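Helicase of the snf2/rad54 family (Sulfolobus solfataricus, PDB 1Z5Z) forms the C-terminal domain of a SWI2/SNF2 ATPase core, which probably couples ATP hydrolysis to movement along double-stranded DNA. Local coordinates at residues M98-T101 against M102-I105. Sequence-based numbering, arbitrary orientation.
Sequences MIRT and MEII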
# COMPACT_ATOMS: atom_id res chain seq x y z
N MET A 98 -8.73 -3.76 -2.63
CA MET A 98 -8.93 -5.19 -2.80
C MET A 98 -9.91 -5.40 -3.96
O MET A 98 -9.74 -6.31 -4.77
CB MET A 98 -9.53 -5.79 -1.52
CG MET A 98 -8.69 -6.79 -0.75
SD MET A 98 -6.99 -7.16 -1.25
CE MET A 98 -7.37 -8.48 -2.28
N ILE A 99 -10.94 -4.57 -4.03
CA ILE A 99 -11.92 -4.71 -5.10
C ILE A 99 -11.24 -4.53 -6.46
O ILE A 99 -11.51 -5.30 -7.38
CB ILE A 99 -13.06 -3.68 -4.92
CG1 ILE A 99 -13.97 -4.11 -3.79
CG2 ILE A 99 -13.86 -3.51 -6.25
CD1 ILE A 99 -14.79 -2.96 -3.18
N ARG A 100 -10.37 -3.53 -6.60
CA ARG A 100 -9.71 -3.36 -7.88
C ARG A 100 -8.68 -4.46 -8.10
O ARG A 100 -8.45 -4.87 -9.23
CB ARG A 100 -9.00 -1.99 -7.98
CG ARG A 100 -9.94 -0.82 -8.07
CD ARG A 100 -10.60 -0.76 -9.45
NE ARG A 100 -10.20 0.45 -10.15
CZ ARG A 100 -9.48 0.46 -11.27
NH1 ARG A 100 -9.16 1.63 -11.83
NH2 ARG A 100 -9.10 -0.69 -11.84
N THR A 101 -8.07 -4.95 -7.02
CA THR A 101 -7.07 -6.00 -7.17
C THR A 101 -7.64 -7.28 -7.79
O THR A 101 -7.01 -7.89 -8.66
CB THR A 101 -6.39 -6.30 -5.81
OG1 THR A 101 -5.69 -5.12 -5.37
CG2 THR A 101 -5.40 -7.49 -5.94
N MET A 102 -8.81 -7.72 -7.33
CA MET A 102 -9.42 -8.92 -7.91
C MET A 102 -9.76 -8.64 -9.40
O MET A 102 -9.68 -9.55 -10.21
CB MET A 102 -10.68 -9.32 -7.14
CG MET A 102 -10.44 -9.67 -5.64
SD MET A 102 -8.98 -10.65 -5.28
CE MET A 102 -9.46 -12.27 -6.04
N GLU A 103 -10.10 -7.40 -9.75
CA GLU A 103 -10.40 -7.09 -11.15
C GLU A 103 -9.14 -7.22 -11.96
O GLU A 103 -9.18 -7.75 -13.07
CB GLU A 103 -10.96 -5.67 -11.34
CG GLU A 103 -12.15 -5.37 -10.45
CD GLU A 103 -12.72 -3.97 -10.64
OE1 GLU A 103 -11.97 -3.04 -11.01
OE2 GLU A 103 -13.92 -3.80 -10.39
N ILE A 104 -8.02 -6.74 -11.42
CA ILE A 104 -6.77 -6.81 -12.16
C ILE A 104 -6.34 -8.27 -12.29
O ILE A 104 -5.89 -8.72 -13.35
CB ILE A 104 -5.64 -6.04 -11.45
CG1 ILE A 104 -5.89 -4.52 -11.54
CG2 ILE A 104 -4.32 -6.44 -12.05
CD1 ILE A 104 -5.06 -3.66 -10.52
N ILE A 105 -6.48 -8.99 -11.20
CA ILE A 105 -6.13 -10.40 -11.20
C ILE A 105 -6.91 -11.19 -12.29
O ILE A 105 -6.33 -12.00 -13.04
CB ILE A 105 -6.40 -11.00 -9.78
CG1 ILE A 105 -5.35 -10.46 -8.79
CG2 ILE A 105 -6.31 -12.53 -9.83
CD1 ILE A 105 -5.34 -11.20 -7.43
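Met102 N donates to Met98 O at 3.1 Å, and the same i to i+4 α-helical bonding joins Arg100 to Ile104 and, at 2.8 Å between Ile105 N and Thr101 O, Thr101 to Ile105; the bond from Glu103 N to Ile99 O is weak. This is one stretch of helix 96-110, which packs beside the parallel β-sheet of the RecA-like C-terminal helicase domain. Its buried side is largely apolar: Ile104 and Thr101 meet Leu220 of strand 216-222, while Met98 and Ile105 touch helix 122-136. The Met98 chain, almost eclipsed about CB-CG (chi2 5°), puts CE 4.0 Å from Met102 SD, a thioether contact one helical turn apart. Thr101 turns its hydroxyl back along the helix (chi1 -63°), where OG1 is hydrogen-bonded to Lys97 O; its methyl CG2 is thereby directed to Ile105 CD1, 4.0 Å away. Arg100, lying against Val33 and Cys35 of strand 29-35, makes a long i to i+3 salt bridge to Glu103, NH2 to OE1 3.8 Å, with guanidinium and carboxylate planes 46° apart. The carboxylate comes nearer to the arginine's aliphatic part than to its charged end: Glu103 OE1 lies 3.1 Å from Arg100 CD.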